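Local coordinates for alpha-fucosidase (Bifidobacterium bifidum, PDB 2EAB), which probably hydrolyses alpha-1,2-linked L-fucose residues, this chain being the catalytic portion of a longer, apparently membrane-attached protein, at residues G93-G99 with V457-Y462; A130-G134 with E486-W492; Q857-N863 with T891-K897. All coordinates share one frame; numbering follows the deposited sequence.

Contact 1 (G93-G99 with V457-Y462)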
loop_
_atom_site.group_PDB
_atom_site.type_symbol
_atom_site.label_atom_id
_atom_site.label_comp_id
_atom_site.label_asym_id
_atom_site.label_seq_id
_atom_site.Cartn_x
_atom_site.Cartn_y
_atom_site.Cartn_z
ATOM N N GLY A 93 5.117 -12.317 -20.100
ATOM C CA GLY A 93 3.873 -13.074 -20.143
ATOM C C GLY A 93 3.014 -12.834 -21.371
ATOM O O GLY A 93 1.963 -13.465 -21.529
ATOM N N ASN A 94 3.428 -11.921 -22.246
ATOM C CA ASN A 94 2.583 -11.552 -23.375
ATOM C C ASN A 94 2.381 -12.683 -24.365
ATOM O O ASN A 94 3.329 -13.368 -24.731
ATOM C CB ASN A 94 3.147 -10.327 -24.075
ATOM C CG ASN A 94 3.161 -9.122 -23.171
ATOM O OD1 ASN A 94 2.111 -8.644 -22.742
ATOM N ND2 ASN A 94 4.352 -8.635 -22.857
ATOM N N ASN A 95 1.133 -12.882 -24.776
ATOM C CA ASN A 95 0.793 -13.933 -25.720
ATOM C C ASN A 95 0.281 -13.332 -27.024
ATOM O O ASN A 95 -0.858 -12.863 -27.106
ATOM C CB ASN A 95 -0.233 -14.887 -25.111
ATOM C CG ASN A 95 -0.426 -16.137 -25.948
ATOM O OD1 ASN A 95 -0.436 -16.072 -27.180
ATOM N ND2 ASN A 95 -0.598 -17.276 -25.290
ATOM N N GLU A 96 1.135 -13.350 -28.043
ATOM C CA GLU A 96 0.792 -12.771 -29.337
ATOM C C GLU A 96 -0.383 -13.462 -30.016
ATOM O O GLU A 96 -1.156 -12.815 -30.716
ATOM C CB GLU A 96 2.015 -12.761 -30.251
ATOM C CG GLU A 96 3.167 -11.939 -29.684
ATOM C CD GLU A 96 4.189 -11.536 -30.720
ATOM O OE1 GLU A 96 4.438 -12.315 -31.667
ATOM O OE2 GLU A 96 4.754 -10.430 -30.572
ATOM N N THR A 97 -0.514 -14.770 -29.811
ATOM C CA THR A 97 -1.614 -15.520 -30.412
ATOM C C THR A 97 -2.965 -15.093 -29.828
ATOM O O THR A 97 -3.984 -15.091 -30.524
ATOM C CB THR A 97 -1.398 -17.040 -30.262
ATOM O OG1 THR A 97 -0.130 -17.393 -30.823
ATOM C CG2 THR A 97 -2.487 -17.822 -30.982
ATOM N N LYS A 98 -2.961 -14.722 -28.552
ATOM C CA LYS A 98 -4.166 -14.244 -27.884
ATOM C C LYS A 98 -4.492 -12.802 -28.283
ATOM O O LYS A 98 -5.629 -12.494 -28.641
ATOM C CB LYS A 98 -4.009 -14.353 -26.364
ATOM C CG LYS A 98 -3.798 -15.774 -25.832
ATOM C CD LYS A 98 -5.049 -16.630 -25.953
ATOM C CE LYS A 98 -4.793 -18.046 -25.475
ATOM N NZ LYS A 98 -6.042 -18.849 -25.529
ATOM N N GLY A 99 -3.494 -11.923 -28.223
ATOM C CA GLY A 99 -3.722 -10.498 -28.451
ATOM C C GLY A 99 -3.949 -10.110 -29.901
ATOM O O GLY A 99 -4.770 -9.235 -30.191
ATOM N N VAL A 457 5.019 -3.215 -24.638
ATOM C CA VAL A 457 4.921 -4.504 -25.319
ATOM C C VAL A 457 3.495 -5.040 -25.184
ATOM O O VAL A 457 2.880 -5.438 -26.168
ATOM C CB VAL A 457 5.937 -5.538 -24.769
ATOM C CG1 VAL A 457 5.854 -6.846 -25.540
ATOM C CG2 VAL A 457 7.357 -4.990 -24.832
ATOM N N THR A 458 2.962 -5.020 -23.967
ATOM C CA THR A 458 1.598 -5.469 -23.711
ATOM C C THR A 458 0.580 -4.634 -24.489
ATOM O O THR A 458 -0.366 -5.176 -25.065
ATOM C CB THR A 458 1.306 -5.423 -22.207
ATOM O OG1 THR A 458 2.287 -6.218 -21.530
ATOM C CG2 THR A 458 -0.066 -5.975 -21.891
ATOM N N ALA A 459 0.766 -3.315 -24.500
ATOM C CA ALA A 459 -0.119 -2.413 -25.237
ATOM C C ALA A 459 -0.141 -2.735 -26.727
ATOM O O ALA A 459 -1.197 -2.704 -27.360
ATOM C CB ALA A 459 0.276 -0.965 -25.008
ATOM N N LYS A 460 1.018 -3.069 -27.282
ATOM C CA LYS A 460 1.093 -3.450 -28.685
ATOM C C LYS A 460 0.347 -4.765 -28.948
ATOM O O LYS A 460 -0.469 -4.853 -29.864
ATOM C CB LYS A 460 2.553 -3.553 -29.134
ATOM C CG LYS A 460 2.699 -4.005 -30.581
ATOM C CD LYS A 460 4.140 -4.036 -31.051
ATOM C CE LYS A 460 4.856 -5.290 -30.601
ATOM N NZ LYS A 460 4.239 -6.543 -31.139
ATOM N N VAL A 461 0.630 -5.775 -28.132
ATOM C CA VAL A 461 0.065 -7.109 -28.335
ATOM C C VAL A 461 -1.449 -7.146 -28.164
ATOM O O VAL A 461 -2.155 -7.726 -28.996
ATOM C CB VAL A 461 0.744 -8.143 -27.406
ATOM C CG1 VAL A 461 0.009 -9.485 -27.431
ATOM C CG2 VAL A 461 2.204 -8.313 -27.799
ATOM N N TYR A 462 -1.947 -6.503 -27.112
ATOM C CA TYR A 462 -3.359 -6.628 -26.768
ATOM C C TYR A 462 -4.234 -5.482 -27.250
ATOM O O TYR A 462 -5.444 -5.653 -27.369
ATOM C CB TYR A 462 -3.533 -6.852 -25.263
ATOM C CG TYR A 462 -2.968 -8.180 -24.810
ATOM C CD1 TYR A 462 -3.729 -9.353 -24.885
ATOM C CD2 TYR A 462 -1.661 -8.269 -24.333
ATOM C CE1 TYR A 462 -3.201 -10.578 -24.477
ATOM C CE2 TYR A 462 -1.126 -9.483 -23.926
ATOM C CZ TYR A 462 -1.902 -10.630 -24.002
ATOM O OH TYR A 462 -1.352 -11.821 -23.588
HETATM O O HOH W 1 5.604 -6.880 -20.941
HETATM O O HOH W 2 -6.496 -7.939 -28.524
#
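Tyr462, near the end of helix 452-463, slots its ring between Asn94 and Gly99, and on this side the contact is tight. The buried Tyr462 OH accepts the backbone N-H of Asn95 (Asn95 N to Tyr462 OH 3.0 Å, N-H...O angle 157°) and is also hydrogen-bonded to the carbonyl O of Thr125, so two points of the N-terminal region grip it. Asn95 is held in turn as the N-cap that fixes the start of helix 96-99: its OD1 accepts from Lys98 N and, weakly, from Thr97 N, and its ND2 binds Glu128. Asn94 OD1 lies at the edge of the ring, near its plane, and takes a short bond from Thr458 OG1 (2.7 Å) that arrives in the carbonyl plane on a lone pair. With CG anti to its own carbonyl carbon (chi1 -63°), Asn94 carries its amide across the Thr458 side chain at about a right angle. A water accepts from Asn94 ND2 at 2.9 Å and is weakly bonded to Thr458 OG1; ND2 also bonds weakly to Asn91 O, and Thr458 OG1 is further tied to Thr493. Close packing continues at Gly99, whose CA approaches Tyr462 CD1 to 3.7 Å and Val461 O to 3.2 Å; a CB there would clash with that oxygen. Val461 CG1 sits over one ring face of Tyr462, toward the rim, and 3.5 Å from Asn95 O.

The outer side is looser. Glu96 OE2 and Lys460 NZ form only a long salt bridge of 4.0 Å, the lysine chain bending at its last two torsions. Neutral hydrogen bonds around an aromatic ring thus join the family 65-type N-terminal region to a helix of the family 95 catalytic region, and the stretched ion pair probably contributes little to the hold.

Contact 2 (A130-G134 with E486-W492)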
loop_
_atom_site.group_PDB
_atom_site.type_symbol
_atom_site.label_atom_id
_atom_site.label_comp_id
_atom_site.label_asym_id
_atom_site.label_seq_id
_atom_site.Cartn_x
_atom_site.Cartn_y
_atom_site.Cartn_z
ATOM N N ALA A 130 4.259 -20.253 -14.974
ATOM C CA ALA A 130 4.427 -19.854 -13.577
ATOM C C ALA A 130 5.886 -19.634 -13.173
ATOM O O ALA A 130 6.153 -18.887 -12.231
ATOM C CB ALA A 130 3.760 -20.858 -12.651
ATOM N N ALA A 131 6.815 -20.292 -13.870
ATOM C CA ALA A 131 8.247 -20.093 -13.642
ATOM C C ALA A 131 8.718 -18.741 -14.167
ATOM O O ALA A 131 9.648 -18.152 -13.620
ATOM C CB ALA A 131 9.050 -21.214 -14.277
ATOM N N GLU A 132 8.096 -18.270 -15.245
ATOM C CA GLU A 132 8.377 -16.928 -15.767
ATOM C C GLU A 132 7.771 -15.852 -14.881
ATOM O O GLU A 132 8.372 -14.799 -14.666
ATOM C CB GLU A 132 7.821 -16.758 -17.175
ATOM C CG GLU A 132 8.595 -17.451 -18.277
ATOM C CD GLU A 132 8.095 -17.061 -19.651
ATOM O OE1 GLU A 132 6.959 -16.549 -19.758
ATOM O OE2 GLU A 132 8.846 -17.257 -20.629
ATOM N N GLN A 133 6.564 -16.100 -14.386
ATOM C CA GLN A 133 5.922 -15.136 -13.513
ATOM C C GLN A 133 6.745 -14.974 -12.240
ATOM O O GLN A 133 7.075 -13.859 -11.840
ATOM C CB GLN A 133 4.509 -15.582 -13.171
ATOM C CG GLN A 133 3.760 -14.542 -12.354
ATOM C CD GLN A 133 2.276 -14.817 -12.234
ATOM O OE1 GLN A 133 1.738 -15.759 -12.835
ATOM N NE2 GLN A 133 1.596 -13.978 -11.461
ATOM N N GLY A 134 7.081 -16.098 -11.615
ATOM C CA GLY A 134 7.833 -16.082 -10.376
ATOM C C GLY A 134 7.031 -15.520 -9.223
ATOM O O GLY A 134 5.807 -15.418 -9.287
ATOM N N GLU A 486 -1.925 -8.951 -11.686
ATOM C CA GLU A 486 -0.759 -9.614 -11.123
ATOM C C GLU A 486 0.507 -9.074 -11.760
ATOM O O GLU A 486 0.734 -9.262 -12.953
ATOM C CB GLU A 486 -0.837 -11.122 -11.330
ATOM C CG GLU A 486 -2.042 -11.774 -10.693
ATOM C CD GLU A 486 -1.926 -13.276 -10.691
ATOM O OE1 GLU A 486 -1.371 -13.840 -11.662
ATOM O OE2 GLU A 486 -2.394 -13.903 -9.715
ATOM N N ASN A 487 1.318 -8.407 -10.945
ATOM C CA ASN A 487 2.568 -7.806 -11.370
ATOM C C ASN A 487 3.722 -8.316 -10.521
ATOM O O ASN A 487 3.513 -8.940 -9.473
ATOM C CB ASN A 487 2.443 -6.282 -11.340
ATOM C CG ASN A 487 1.719 -5.751 -12.557
ATOM O OD1 ASN A 487 2.338 -5.498 -13.589
ATOM N ND2 ASN A 487 0.401 -5.614 -12.460
ATOM N N THR A 488 4.942 -8.090 -10.999
ATOM C CA THR A 488 6.121 -8.674 -10.365
ATOM C C THR A 488 7.271 -7.669 -10.371
ATOM O O THR A 488 7.092 -6.502 -10.721
ATOM C CB THR A 488 6.585 -9.952 -11.097
ATOM O OG1 THR A 488 7.136 -9.580 -12.363
ATOM C CG2 THR A 488 5.450 -10.954 -11.277
ATOM N N ALA A 489 8.461 -8.137 -10.010
ATOM C CA ALA A 489 9.677 -7.337 -10.100
ATOM C C ALA A 489 10.201 -7.199 -11.538
ATOM O O ALA A 489 11.150 -6.447 -11.775
ATOM C CB ALA A 489 10.755 -7.929 -9.201
ATOM N N TYR A 490 9.599 -7.915 -12.490
ATOM C CA TYR A 490 10.201 -8.110 -13.813
ATOM C C TYR A 490 9.307 -7.749 -15.001
ATOM O O TYR A 490 9.401 -8.362 -16.075
ATOM C CB TYR A 490 10.686 -9.554 -13.959
ATOM C CG TYR A 490 11.678 -9.994 -12.912
ATOM C CD1 TYR A 490 12.947 -9.428 -12.855
ATOM C CD2 TYR A 490 11.359 -10.992 -11.994
ATOM C CE1 TYR A 490 13.869 -9.834 -11.910
ATOM C CE2 TYR A 490 12.274 -11.402 -11.032
ATOM C CZ TYR A 490 13.533 -10.820 -11.002
ATOM O OH TYR A 490 14.465 -11.208 -10.064
ATOM N N GLY A 491 8.452 -6.744 -14.840
ATOM C CA GLY A 491 7.651 -6.290 -15.973
ATOM C C GLY A 491 6.681 -7.333 -16.512
ATOM O O GLY A 491 6.502 -7.452 -17.729
ATOM N N TRP A 492 6.055 -8.073 -15.594
ATOM C CA TRP A 492 4.993 -9.035 -15.901
ATOM C C TRP A 492 3.685 -8.256 -16.079
ATOM O O TRP A 492 2.792 -8.267 -15.217
ATOM C CB TRP A 492 4.888 -10.032 -14.756
ATOM C CG TRP A 492 4.003 -11.224 -14.964
ATOM C CD1 TRP A 492 2.770 -11.434 -14.417
ATOM C CD2 TRP A 492 4.312 -12.400 -15.718
ATOM N NE1 TRP A 492 2.279 -12.664 -14.801
ATOM C CE2 TRP A 492 3.212 -13.277 -15.594
ATOM C CE3 TRP A 492 5.408 -12.793 -16.496
ATOM C CZ2 TRP A 492 3.183 -14.526 -16.209
ATOM C CZ3 TRP A 492 5.379 -14.039 -17.102
ATOM C CH2 TRP A 492 4.270 -14.886 -16.961
HETATM O O HOH W 3 2.527 -11.850 -9.736
HETATM O O HOH W 4 7.986 -11.826 -13.585
#
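Gln133 lies flat over one face of the Trp492 indole, and most of the apolar contact is this one overlap. Its CG stands 3.6 Å from the centroid of the five-membered ring, a CH-pi contact 22° off the ring normal, while CB lies above the CE2-CZ2 rim, 3.5 Å from Trp492 CZ2. With CG anti to the backbone N (chi1 -175°) and the chain extended beyond it, Gln133 carries its amide across the indole and past NE1, the two planes only 18° apart. Glu132 adds its CB, 3.7 Å from Trp492 CZ3; its carboxylate binds Ser87. Thr488 CG2 touches Gln133 O at 3.4 Å.

The direct hydrogen bond runs from Gln133 NE2 to Glu486 OE1 (3.0 Å). The glutamate oxygen lies near the amide plane of Gln133 but is itself met from above its carboxylate plane. A leucine replacing Trp492 would probably leave the Gln133 amide without its flat support, free to swing away from Glu486.

Water adds two bridges: one molecule accepts from Gln133 NE2 at 2.9 Å and donates to Asn487 O, and another is hydrogen-bonded to both Gln133 O and Thr488 OG1. The CH-pi contact of Gln133 with Trp492 is part of a buried join between the N-terminal region and the catalytic region, where Thr488 OG1 also accepts from Tyr490 N to form an ST turn.

Contact 3 (Q857-N863 with T891-K897); sequences QNYEVKN and TYTITKK
Glu860 and Thr895 bond to each other through both backbone amides, as do Lys862 and Thr893, making strands 859-863 and 890-896 an antiparallel pair within a sheet of the C-terminal domain. Among the four bonds, Glu860 N to Thr895 O is 2.9 Å, Thr895 N to Glu860 O is 3.1 Å and Thr893 N to Lys862 O is 2.8 Å. Beyond the last pair, Lys897 N continues the ladder to Asn858 O (2.9 Å) with an almost straight N-H...O angle of 171°. Intervening residues turn their backbone polar groups to the flanking chains, Val861 to Val868, Ile894 to Val837 and Tyr892 to Leu839.

Val861 and Ile894 lie side by side on one face, CG2 to CG1 4.1 Å, and pack against Phe884 and Leu882 of strand 880-884. Ile894 CG2 also meets Tyr859 CB at 3.7 Å. Both tyrosine hydroxyls find backbone partners, Tyr859 OH at Ala834 O and Tyr892 OH at Thr887 N.

At the last modelled residue, Lys897 bends at chi3 (-69°), bringing NZ back to Gln857 O for a weak bond that one water reinforces by linking the same two atoms. A second water donates to Asn858 O and Lys897 O. On the Glu860 and Thr895 face, a single water accepts from Thr895 OG1 and donates to Lys896 O and to Glu860 OE2, the last at 2.7 Å.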
loop_
_atom_site.group_PDB
_atom_site.type_symbol
_atom_site.label_atom_id
_atom_site.label_comp_id
_atom_site.label_asym_id
_atom_site.label_seq_id
_atom_site.Cartn_x
_atom_site.Cartn_y
_atom_site.Cartn_z
ATOM N N GLN A 857 -18.313 28.573 9.903
ATOM C CA GLN A 857 -18.875 29.914 10.070
ATOM C C GLN A 857 -18.836 30.391 11.527
ATOM O O GLN A 857 -18.973 31.587 11.800
ATOM C CB GLN A 857 -20.307 29.982 9.516
ATOM C CG GLN A 857 -21.379 29.300 10.371
ATOM C CD GLN A 857 -21.519 27.799 10.118
ATOM O OE1 GLN A 857 -20.653 27.167 9.503
ATOM N NE2 GLN A 857 -22.608 27.222 10.608
ATOM N N ASN A 858 -18.644 29.453 12.452
ATOM C CA ASN A 858 -18.579 29.747 13.882
ATOM C C ASN A 858 -17.161 30.012 14.393
ATOM O O ASN A 858 -16.960 30.232 15.593
ATOM C CB ASN A 858 -19.198 28.592 14.670
ATOM C CG ASN A 858 -20.656 28.355 14.319
ATOM O OD1 ASN A 858 -21.044 27.243 13.952
ATOM N ND2 ASN A 858 -21.472 29.399 14.427
ATOM N N TYR A 859 -16.188 29.993 13.485
ATOM C CA TYR A 859 -14.775 30.074 13.845
ATOM C C TYR A 859 -14.095 31.292 13.233
ATOM O O TYR A 859 -14.633 31.934 12.330
ATOM C CB TYR A 859 -14.038 28.796 13.412
ATOM C CG TYR A 859 -14.495 27.533 14.111
ATOM C CD1 TYR A 859 -13.708 26.924 15.089
ATOM C CD2 TYR A 859 -15.714 26.942 13.790
ATOM C CE1 TYR A 859 -14.125 25.756 15.730
ATOM C CE2 TYR A 859 -16.145 25.784 14.425
ATOM C CZ TYR A 859 -15.350 25.198 15.394
ATOM O OH TYR A 859 -15.781 24.049 16.017
ATOM N N GLU A 860 -12.899 31.590 13.733
ATOM C CA GLU A 860 -12.077 32.677 13.216
ATOM C C GLU A 860 -10.621 32.237 13.118
ATOM O O GLU A 860 -10.204 31.289 13.794
ATOM C CB GLU A 860 -12.209 33.927 14.092
ATOM C CG GLU A 860 -11.802 33.714 15.540
ATOM C CD GLU A 860 -12.088 34.911 16.428
ATOM O OE1 GLU A 860 -12.643 35.918 15.933
ATOM O OE2 GLU A 860 -11.757 34.836 17.627
ATOM N N VAL A 861 -9.860 32.936 12.281
ATOM C CA VAL A 861 -8.495 32.545 11.936
ATOM C C VAL A 861 -7.487 33.569 12.451
ATOM O O VAL A 861 -7.670 34.782 12.282
ATOM C CB VAL A 861 -8.328 32.389 10.401
ATOM C CG1 VAL A 861 -6.941 31.844 10.052
ATOM C CG2 VAL A 861 -9.412 31.483 9.824
ATOM N N LYS A 862 -6.426 33.072 13.080
ATOM C CA LYS A 862 -5.341 33.918 13.553
ATOM C C LYS A 862 -3.982 33.391 13.106
ATOM O O LYS A 862 -3.799 32.189 12.890
ATOM C CB LYS A 862 -5.379 34.054 15.079
ATOM C CG LYS A 862 -6.606 34.795 15.611
ATOM C CD LYS A 862 -6.587 34.894 17.126
ATOM C CE LYS A 862 -7.916 35.406 17.666
ATOM N NZ LYS A 862 -7.912 35.512 19.154
ATOM N N ASN A 863 -3.043 34.315 12.939
ATOM C CA ASN A 863 -1.638 33.997 12.776
ATOM C C ASN A 863 -0.957 34.480 14.049
ATOM O O ASN A 863 -0.612 35.661 14.174
ATOM C CB ASN A 863 -1.068 34.685 11.530
ATOM C CG ASN A 863 0.440 34.514 11.393
ATOM O OD1 ASN A 863 1.069 33.749 12.127
ATOM N ND2 ASN A 863 1.025 35.234 10.445
ATOM N N THR A 891 1.833 28.929 10.281
ATOM C CA THR A 891 0.758 28.157 10.887
ATOM C C THR A 891 -0.377 29.079 11.326
ATOM O O THR A 891 -0.162 30.092 12.007
ATOM C CB THR A 891 1.266 27.299 12.073
ATOM O OG1 THR A 891 2.209 26.338 11.590
ATOM C CG2 THR A 891 0.122 26.557 12.750
ATOM N N TYR A 892 -1.587 28.707 10.921
ATOM C CA TYR A 892 -2.800 29.459 11.219
ATOM C C TYR A 892 -3.610 28.698 12.245
ATOM O O TYR A 892 -3.763 27.476 12.148
ATOM C CB TYR A 892 -3.600 29.691 9.932
ATOM C CG TYR A 892 -2.763 30.418 8.916
ATOM C CD1 TYR A 892 -2.779 31.810 8.847
ATOM C CD2 TYR A 892 -1.900 29.723 8.072
ATOM C CE1 TYR A 892 -1.980 32.488 7.943
ATOM C CE2 TYR A 892 -1.094 30.391 7.169
ATOM C CZ TYR A 892 -1.142 31.773 7.106
ATOM O OH TYR A 892 -0.339 32.432 6.213
ATOM N N THR A 893 -4.103 29.421 13.243
ATOM C CA THR A 893 -4.865 28.812 14.315
ATOM C C THR A 893 -6.331 29.211 14.189
ATOM O O THR A 893 -6.659 30.401 14.096
ATOM C CB THR A 893 -4.289 29.196 15.697
ATOM O OG1 THR A 893 -2.894 28.869 15.739
ATOM C CG2 THR A 893 -5.001 28.452 16.812
ATOM N N ILE A 894 -7.201 28.207 14.174
ATOM C CA ILE A 894 -8.631 28.404 13.973
ATOM C C ILE A 894 -9.375 27.979 15.228
ATOM O O ILE A 894 -9.240 26.841 15.682
ATOM C CB ILE A 894 -9.143 27.621 12.740
ATOM C CG1 ILE A 894 -8.292 27.952 11.506
ATOM C CG2 ILE A 894 -10.611 27.928 12.484
ATOM C CD1 ILE A 894 -8.590 27.094 10.288
ATOM N N THR A 895 -10.142 28.912 15.791
ATOM C CA THR A 895 -10.824 28.707 17.069
ATOM C C THR A 895 -12.242 29.270 17.017
ATOM O O THR A 895 -12.546 30.102 16.168
ATOM C CB THR A 895 -10.068 29.403 18.220
ATOM O OG1 THR A 895 -9.786 30.758 17.847
ATOM C CG2 THR A 895 -8.764 28.676 18.536
ATOM N N LYS A 896 -13.099 28.811 17.929
ATOM C CA LYS A 896 -14.473 29.311 18.027
ATOM C C LYS A 896 -14.500 30.800 18.332
ATOM O O LYS A 896 -13.766 31.275 19.204
ATOM C CB LYS A 896 -15.233 28.606 19.146
ATOM C CG LYS A 896 -15.619 27.168 18.891
ATOM C CD LYS A 896 -16.480 26.640 20.040
ATOM C CE LYS A 896 -15.760 26.687 21.391
ATOM N NZ LYS A 896 -14.540 25.828 21.442
ATOM N N LYS A 897 -15.361 31.529 17.628
ATOM C CA LYS A 897 -15.618 32.929 17.958
ATOM C C LYS A 897 -16.333 33.031 19.303
ATOM O O LYS A 897 -17.147 32.174 19.653
ATOM C CB LYS A 897 -16.460 33.597 16.875
ATOM C CG LYS A 897 -15.732 33.812 15.559
ATOM C CD LYS A 897 -16.616 34.517 14.539
ATOM C CE LYS A 897 -17.753 33.621 14.070
ATOM N NZ LYS A 897 -18.738 34.371 13.243
HETATM O O HOH W 5 -18.257 33.892 10.531
HETATM O O HOH W 6 -19.027 30.812 17.698
HETATM O O HOH W 7 -11.426 32.514 18.987
#

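Overall arrangement
Contacts 1 and 2 are neighbours, their centres 15 Å apart, and they touch where Gly93 N packs on Trp492 CZ3 at 3.5 Å. Both join the N-terminal region, through helices 96-99 and 130-133, to the catalytic region, through helix 452-463 and strand 486-487. Their segments alternate along the chain, each closing a loop of more than 350 residues, and since they touch, they are probably parts of one interface between the two regions. Contact 3 comes later in sequence, its two segments only 28 residues apart at their closest ends. Its centre lies 58 Å from contact 1 and 53 Å from contact 2, across the centre of the chain, where it pairs two inner strands of a sheet that also takes in strand 335-337.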